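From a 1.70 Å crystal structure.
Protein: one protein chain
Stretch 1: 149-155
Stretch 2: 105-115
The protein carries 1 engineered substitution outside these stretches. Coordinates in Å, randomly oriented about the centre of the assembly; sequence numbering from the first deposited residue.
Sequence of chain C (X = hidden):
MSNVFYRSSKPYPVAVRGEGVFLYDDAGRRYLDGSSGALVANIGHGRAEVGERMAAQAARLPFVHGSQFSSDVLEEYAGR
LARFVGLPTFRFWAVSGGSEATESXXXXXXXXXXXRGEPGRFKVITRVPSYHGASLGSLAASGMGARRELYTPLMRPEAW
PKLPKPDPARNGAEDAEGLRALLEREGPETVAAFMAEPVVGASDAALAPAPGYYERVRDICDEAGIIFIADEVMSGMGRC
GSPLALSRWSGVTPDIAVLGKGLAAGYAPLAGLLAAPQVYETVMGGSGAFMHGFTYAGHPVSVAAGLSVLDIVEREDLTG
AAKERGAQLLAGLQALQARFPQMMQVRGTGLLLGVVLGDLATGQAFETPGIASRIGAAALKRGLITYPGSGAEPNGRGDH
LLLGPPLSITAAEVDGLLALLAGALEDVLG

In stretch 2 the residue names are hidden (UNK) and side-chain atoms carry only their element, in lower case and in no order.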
# COMPACT_ATOMS: atom_id res chain seq x y z
N GLU C 149 19.19 -11.90 -10.00
CA GLU C 149 19.40 -13.18 -10.67
C GLU C 149 18.97 -14.37 -9.81
O GLU C 149 18.79 -15.48 -10.33
CB GLU C 149 20.87 -13.34 -11.08
CG GLU C 149 21.88 -13.22 -9.93
CD GLU C 149 21.82 -11.88 -9.22
OE1 GLU C 149 21.88 -10.83 -9.91
OE2 GLU C 149 21.72 -11.87 -7.98
N LEU C 150 18.81 -14.15 -8.52
CA LEU C 150 18.40 -15.22 -7.61
C LEU C 150 16.88 -15.38 -7.56
O LEU C 150 16.38 -16.38 -7.05
CB LEU C 150 18.91 -14.93 -6.19
CG LEU C 150 20.42 -14.82 -5.99
CD1 LEU C 150 20.72 -14.48 -4.54
CD2 LEU C 150 21.09 -16.14 -6.38
N TYR C 151 16.16 -14.41 -8.11
CA TYR C 151 14.70 -14.44 -8.09
C TYR C 151 14.02 -14.52 -9.46
O TYR C 151 12.80 -14.68 -9.55
CB TYR C 151 14.20 -13.22 -7.31
CG TYR C 151 14.68 -13.24 -5.88
CD1 TYR C 151 13.95 -13.91 -4.90
CD2 TYR C 151 15.88 -12.64 -5.52
CE1 TYR C 151 14.42 -13.99 -3.58
CE2 TYR C 151 16.36 -12.71 -4.20
CZ TYR C 151 15.62 -13.38 -3.24
OH TYR C 151 16.09 -13.46 -1.95
N THR C 152 14.81 -14.42 -10.52
CA THR C 152 14.26 -14.50 -11.87
C THR C 152 13.54 -15.82 -12.18
O THR C 152 12.67 -15.87 -13.04
CB THR C 152 15.36 -14.30 -12.91
OG1 THR C 152 14.83 -14.54 -14.22
CG2 THR C 152 16.49 -15.26 -12.65
N PRO C 153 13.90 -16.92 -11.49
CA PRO C 153 13.19 -18.16 -11.82
C PRO C 153 11.69 -18.09 -11.52
O PRO C 153 10.91 -18.86 -12.07
CB PRO C 153 13.92 -19.22 -11.00
CG PRO C 153 14.50 -18.43 -9.85
CD PRO C 153 14.99 -17.19 -10.53
N LEU C 154 11.30 -17.17 -10.64
CA LEU C 154 9.89 -17.00 -10.29
C LEU C 154 9.10 -16.40 -11.45
O LEU C 154 7.86 -16.43 -11.46
CB LEU C 154 9.76 -16.09 -9.05
CG LEU C 154 10.00 -16.70 -7.67
CD1 LEU C 154 11.23 -17.61 -7.68
CD2 LEU C 154 10.17 -15.58 -6.66
N MET C 155 9.82 -15.87 -12.44
CA MET C 155 9.19 -15.27 -13.61
C MET C 155 8.79 -16.33 -14.64
O MET C 155 8.01 -16.05 -15.55
CB MET C 155 10.15 -14.28 -14.30
CG MET C 155 10.63 -13.11 -13.45
SD MET C 155 11.79 -12.03 -14.37
CE MET C 155 10.67 -10.81 -14.99
N UNK C 105 5.86 -12.80 1.12
CA UNK C 105 5.84 -14.21 1.50
C UNK C 105 6.52 -15.09 0.46
O UNK C 105 7.28 -16.01 0.79
c UNK C 105 4.41 -14.67 1.72
N UNK C 106 6.23 -14.82 -0.81
CA UNK C 106 6.82 -15.58 -1.91
C UNK C 106 8.32 -15.33 -1.97
O UNK C 106 9.11 -16.27 -2.12
c UNK C 106 4.71 -15.61 -3.28
c UNK C 106 6.92 -15.76 -4.42
c UNK C 106 6.17 -15.16 -3.26
N UNK C 107 8.72 -14.07 -1.85
CA UNK C 107 10.12 -13.70 -1.89
C UNK C 107 10.87 -14.43 -0.77
O UNK C 107 11.95 -14.99 -1.00
c UNK C 107 13.97 -11.18 -1.21
n UNK C 107 13.84 -9.70 -1.32
c UNK C 107 12.63 -11.84 -0.91
c UNK C 107 11.64 -11.60 -2.03
c UNK C 107 10.26 -12.18 -1.72
N UNK C 108 10.28 -14.43 0.42
CA UNK C 108 10.86 -15.08 1.59
C UNK C 108 11.02 -16.59 1.40
O UNK C 108 12.05 -17.17 1.77
c UNK C 108 9.49 -14.96 5.25
c UNK C 108 10.00 -14.80 2.82
c UNK C 108 11.87 -14.96 4.47
c UNK C 108 10.45 -15.40 4.15
N UNK C 109 10.00 -17.24 0.84
CA UNK C 109 10.06 -18.68 0.61
C UNK C 109 11.22 -19.00 -0.32
O UNK C 109 11.96 -19.95 -0.09
c UNK C 109 8.75 -19.17 0.01
N UNK C 110 11.38 -18.20 -1.37
CA UNK C 110 12.46 -18.40 -2.33
C UNK C 110 13.81 -18.15 -1.66
O UNK C 110 14.72 -18.98 -1.77
c UNK C 110 15.71 -19.61 -6.51
n UNK C 110 16.74 -19.39 -7.32
c UNK C 110 13.86 -18.73 -5.11
n UNK C 110 15.39 -20.86 -6.18
c UNK C 110 12.27 -17.47 -3.54
c UNK C 110 13.47 -17.39 -4.50
n UNK C 110 15.01 -18.59 -6.02
N UNK C 111 13.95 -17.02 -0.97
CA UNK C 111 15.21 -16.71 -0.31
C UNK C 111 15.62 -17.77 0.71
O UNK C 111 16.79 -18.10 0.84
c UNK C 111 15.15 -15.35 0.40
c UNK C 111 16.48 -14.98 1.03
c UNK C 111 16.51 -13.57 1.58
n UNK C 111 17.60 -13.21 2.25
o UNK C 111 15.55 -12.80 1.41
N UNK C 112 14.64 -18.29 1.44
CA UNK C 112 14.90 -19.32 2.45
C UNK C 112 15.72 -20.48 1.87
O UNK C 112 16.74 -20.87 2.44
c UNK C 112 13.39 -22.31 3.55
c UNK C 112 14.08 -20.80 5.28
c UNK C 112 14.18 -21.87 6.18
c UNK C 112 13.49 -23.38 4.44
o UNK C 112 13.96 -24.21 6.63
c UNK C 112 13.88 -23.16 5.75
c UNK C 112 13.57 -19.85 2.99
c UNK C 112 13.69 -21.01 3.96
N UNK C 113 15.28 -21.02 0.74
CA UNK C 113 15.98 -22.14 0.13
C UNK C 113 17.33 -21.75 -0.48
O UNK C 113 18.27 -22.55 -0.46
c UNK C 113 13.78 -24.35 0.70
c UNK C 113 13.88 -23.45 -0.30
c UNK C 113 15.08 -22.79 -0.91
n UNK C 113 12.59 -23.13 -0.66
c UNK C 113 11.75 -23.80 0.10
n UNK C 113 12.44 -24.56 0.94
N UNK C 114 17.42 -20.54 -1.00
CA UNK C 114 18.67 -20.07 -1.58
C UNK C 114 19.74 -19.93 -0.49
O UNK C 114 20.90 -20.29 -0.70
c UNK C 114 17.70 -18.91 -3.59
c UNK C 114 19.84 -18.08 -2.59
c UNK C 114 18.48 -18.71 -2.29
N UNK C 115 19.34 -19.42 0.67
CA UNK C 115 20.26 -19.24 1.79
C UNK C 115 20.78 -20.58 2.29
O UNK C 115 21.91 -20.67 2.77
c UNK C 115 19.57 -18.52 2.95
o UNK C 115 20.10 -15.06 1.86
c UNK C 115 19.14 -17.08 2.67
c UNK C 115 20.31 -16.15 2.43
o UNK C 115 21.44 -16.50 2.83

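Position 105 has one side-chain carbon and lies out of reach of stretch 1; a lone CB is Ala-105. Position 106 carries three carbons, forked at the first, and one branch makes an apolar contact with Leu-154. The beta-branched, all-carbon pattern is Val-106; Val-106 CG1 lies 4.0 Å from Leu-154 CD2.

At position 107 four carbons run in a row to a terminal nitrogen, the pattern of Lys-107. Its CA-to-CB bond points sideways, but the chain's end comes nearer: CE is 3.2 Å from Tyr-151 OH. NZ lies 5.0 Å from the Tyr-151 ring centroid, 29° off the ring normal, at most a weak cation-pi attraction; it is hydrogen-bonded elsewhere in the structure.

Position 108 has four carbons forked at the second and points away from stretch 1: Leu-108. Position 109, again a single carbon without contact, is Ala-109.

Position 110 shows three carbons, a nitrogen, then a carbon bearing two more nitrogens. This guanidinium identifies Arg-110. NE donates to Leu-150 O at 2.8 Å (N-H...O angle 156°), and NH2 donates to the same Leu-150 O at 3.0 Å (138°). The acceptor lies at the edge of the group, near its plane, where the N-H bonds point. Pro-153 CG sits over one face, 3.5 Å from Arg-110 NH2, while the aliphatic part packs with CG 3.5 Å from Tyr-151 CD1 and CD 3.8 Å from Leu-154 CD1.

Position 111 has three carbons, the third carrying one oxygen and one nitrogen. Its CB is 3.2 Å from Tyr-151 OH. The terminal nitrogen donates a hydrogen bond to a side-chain oxygen at position 115, which indicates an amide, Gln-111.

Position 112, one carbon then a six-carbon ring bearing oxygen, points away and is Tyr-112. Position 113 has one carbon, then a five-membered ring with two nitrogens, out of reach: His-113. Position 114 has three carbons forked at the first, one of them in apolar contact with Leu-150: Val-114, whose CG1 lies 4.2 Å from Leu-150 CD1. Position 115 has three carbons in a row, the third carrying two oxygens; the three-carbon length makes it Glu-115 rather than an aspartate. Gln-111 NE2 donates to Glu-115 OE2 at 3.1 Å. Glu-115 makes no contact across the stretches.

The contact buries 411 Å² in total. Arg-110 points toward stretch 1 from the helix and supplies both cross-stretch hydrogen bonds, holding the loop by a backbone carbonyl. Tyr-151, the residue of stretch 1 with the largest covered area, lies along Lys-107, Arg-110 and Gln-111. Leu-154 with Val-106 and Leu-150 with Val-114 add apolar packing one helical turn before and after Arg-110.

Stretch 2, residues 105-115: AVKLARQYHVE
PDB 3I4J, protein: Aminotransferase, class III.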